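USG-1 protein homolog (Pseudomonas aeruginosa, PDB 2HJS) is a probable aspartate-semialdehyde dehydrogenase, expected to bind NAD or a related dinucleotide and act on an aldehyde as an oxidoreductase, and is seen here as a dimer. Local coordinates at the interface of chains A and B. Coordinates in Å, arbitrary orientation; residue numbers count along the deposited sequence, not the author numbering. Chains: chain A/B, USG-1 protein homolog.

The interface of chains A and B. Residues chain A 215, 234-236; chain B 249, 298, 300, 310.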
ATOM      1  N   GLU A 215       3.359 -14.054   2.332  1.00 49.17           N
ATOM      2  CA  GLU A 215       4.671 -13.513   1.947  1.00 49.34           C
ATOM      3  C   GLU A 215       5.700 -14.625   1.627  1.00 49.05           C
ATOM      4  O   GLU A 215       6.457 -14.520   0.649  1.00 48.83           O
ATOM      5  CB  GLU A 215       5.193 -12.609   3.059  1.00 48.23           C
ATOM      6  CG  GLU A 215       4.555 -11.242   3.040  1.00 49.71           C
ATOM      7  CD  GLU A 215       4.745 -10.443   4.326  1.00 51.23           C
ATOM      8  OE1 GLU A 215       5.529 -10.861   5.237  1.00 51.07           O
ATOM      9  OE2 GLU A 215       4.096  -9.370   4.433  1.00 51.35           O
ATOM     10  N   ASN A 234      11.932  -8.768  -2.267  1.00 52.53           N
ATOM     11  CA  ASN A 234      11.452  -8.328  -0.963  1.00 51.93           C
ATOM     12  C   ASN A 234       9.943  -8.073  -1.041  1.00 51.73           C
ATOM     13  O   ASN A 234       9.496  -7.307  -1.895  1.00 50.54           O
ATOM     14  CB  ASN A 234      12.246  -7.094  -0.504  1.00 51.92           C
ATOM     15  CG  ASN A 234      11.862  -6.627   0.883  1.00 51.29           C
ATOM     16  OD1 ASN A 234      10.807  -6.014   1.074  1.00 51.70           O
ATOM     17  ND2 ASN A 234      12.751  -6.855   1.856  1.00 50.61           N
ATOM     18  N   VAL A 235       9.170  -8.766  -0.186  1.00 51.71           N
ATOM     19  CA  VAL A 235       7.696  -8.786  -0.264  1.00 51.42           C
ATOM     20  C   VAL A 235       7.067  -8.314   1.024  1.00 51.08           C
ATOM     21  O   VAL A 235       7.356  -8.873   2.066  1.00 51.47           O
ATOM     22  CB  VAL A 235       7.090 -10.206  -0.356  1.00 51.81           C
ATOM     23  CG1 VAL A 235       5.652 -10.138  -0.912  1.00 50.69           C
ATOM     24  CG2 VAL A 235       7.919 -11.116  -1.135  1.00 54.05           C
ATOM     25  N   THR A 236       6.153  -7.351   0.919  1.00 50.40           N
ATOM     26  CA  THR A 236       5.278  -6.963   1.995  1.00 50.17           C
ATOM     27  C   THR A 236       3.840  -7.092   1.501  1.00 50.54           C
ATOM     28  O   THR A 236       3.478  -6.519   0.467  1.00 50.11           O
ATOM     29  CB  THR A 236       5.548  -5.510   2.419  1.00 50.32           C
ATOM     30  OG1 THR A 236       6.945  -5.378   2.711  1.00 51.68           O
ATOM     31  CG2 THR A 236       4.739  -5.140   3.659  1.00 49.49           C
TER
ATOM     32  N   SER B 249       5.309   1.625   4.157  1.00 48.47           N
ATOM     33  CA  SER B 249       6.090   0.408   4.067  1.00 49.49           C
ATOM     34  C   SER B 249       7.455   0.751   3.474  1.00 49.57           C
ATOM     35  O   SER B 249       7.568   1.225   2.349  1.00 48.48           O
ATOM     36  CB  SER B 249       5.360  -0.641   3.230  1.00 49.26           C
ATOM     37  OG  SER B 249       6.198  -1.768   3.073  1.00 53.26           O
ATOM     38  N   ARG B 298       7.009  -4.436  12.429  1.00 48.40           N
ATOM     39  CA  ARG B 298       7.354  -5.408  11.394  1.00 47.79           C
ATOM     40  C   ARG B 298       8.818  -5.317  11.004  1.00 47.50           C
ATOM     41  O   ARG B 298       9.162  -5.503   9.841  1.00 47.62           O
ATOM     42  CB  ARG B 298       6.431  -5.303  10.154  1.00 47.78           C
ATOM     43  CG  ARG B 298       4.948  -5.564  10.414  1.00 46.69           C
ATOM     44  CD  ARG B 298       4.298  -6.209   9.208  1.00 47.69           C
ATOM     45  NE  ARG B 298       4.946  -7.480   8.876  1.00 45.15           N
ATOM     46  CZ  ARG B 298       4.908  -8.090   7.702  1.00 46.74           C
ATOM     47  NH1 ARG B 298       4.200  -7.575   6.700  1.00 46.03           N
ATOM     48  NH2 ARG B 298       5.563  -9.250   7.541  1.00 45.07           N
ATOM     49  N   ARG B 300      12.120  -6.569  10.261  1.00 46.19           N
ATOM     50  CA  ARG B 300      12.569  -7.908   9.853  1.00 46.68           C
ATOM     51  C   ARG B 300      13.583  -7.785   8.716  1.00 46.75           C
ATOM     52  O   ARG B 300      13.661  -6.738   8.067  1.00 46.63           O
ATOM     53  CB  ARG B 300      11.369  -8.747   9.378  1.00 47.02           C
ATOM     54  CG  ARG B 300      10.669  -8.134   8.156  1.00 45.44           C
ATOM     55  CD  ARG B 300       9.287  -8.720   7.943  1.00 47.55           C
ATOM     56  NE  ARG B 300       8.727  -8.405   6.621  1.00 47.23           N
ATOM     57  CZ  ARG B 300       8.142  -7.242   6.296  1.00 49.28           C
ATOM     58  NH1 ARG B 300       8.052  -6.241   7.172  1.00 50.73           N
ATOM     59  NH2 ARG B 300       7.651  -7.068   5.078  1.00 49.81           N
ATOM     60  N   ASN B 310      13.073  -4.277   6.625  1.00 47.90           N
ATOM     61  CA  ASN B 310      11.777  -3.651   6.394  1.00 47.69           C
ATOM     62  C   ASN B 310      11.292  -2.991   7.651  1.00 48.45           C
ATOM     63  O   ASN B 310      11.593  -3.472   8.730  1.00 47.13           O
ATOM     64  CB  ASN B 310      10.747  -4.704   6.026  1.00 47.81           C
ATOM     65  CG  ASN B 310      10.991  -5.287   4.669  1.00 48.14           C
ATOM     66  OD1 ASN B 310      11.694  -6.292   4.529  1.00 50.31           O
ATOM     67  ND2 ASN B 310      10.467  -4.626   3.642  1.00 49.27           N
TER
HETATM   68  O   HOH W   1       8.168 -10.694   4.410  1.00 41.83           O
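A:Thr236 and B:Arg300 meet obliquely in the interface of the dimerisation domains of this aspartate-semialdehyde dehydrogenase family member, where strand 233-239 of chain A faces strands 246-254, 294-301 and 308-315 of chain B and helix 213-225 of chain A contributes A:Glu215. B:Arg300 reaches across with its chain extended from CG to NE, although CG itself sits between the backbone N and carbonyl carbon (chi1 61°). B:Arg300 NH2 comes within 3.0 Å of the A:Thr236 hydroxyl OG1, but the bond is bent, 126° at the hydrogen, and weak. B:Arg300 NH1 donates to B:Arg298 O at 3.0 Å, lying on a carbonyl lone pair, which would restrain rotation of the guanidinium. One face of that group packs on B:Asn310 CB, and B:Arg298 NH2 lies over the rim of the opposite face. A:Thr236 also touches B:Ser249, whose OG stands 3.7 Å from A:Thr236 CG2, a packing contact.

B:Asn310 and A:Asn234 approach from opposite directions and pair their amides reciprocally. B:Asn310 ND2 donates to A:Asn234 OD1 at 2.9 Å, in the carbonyl plane; in the return bond the donor is tilted from the plane of the B:Asn310 carbonyl.

Next to the B:Arg300 guanidinium, B:Arg298 grips the A:Glu215 carboxylate end-on, the two flat groups only 8° from coplanar. B:Arg298 NH2 donates to A:Glu215 OE1 at 2.8 Å, a salt bridge, and B:Arg298 NH1 to A:Glu215 OE2 at 2.9 Å, each on the syn lone pair. The carboxylate probably offsets the charge of the two neighbouring arginines. The oxygen of water 1, 2.8 Å from A:Glu215 OE1, also contacts A:Val235 O and B:Arg300 NE, bridging the two chains. The two-fold axis repeats every contact with the chains exchanged.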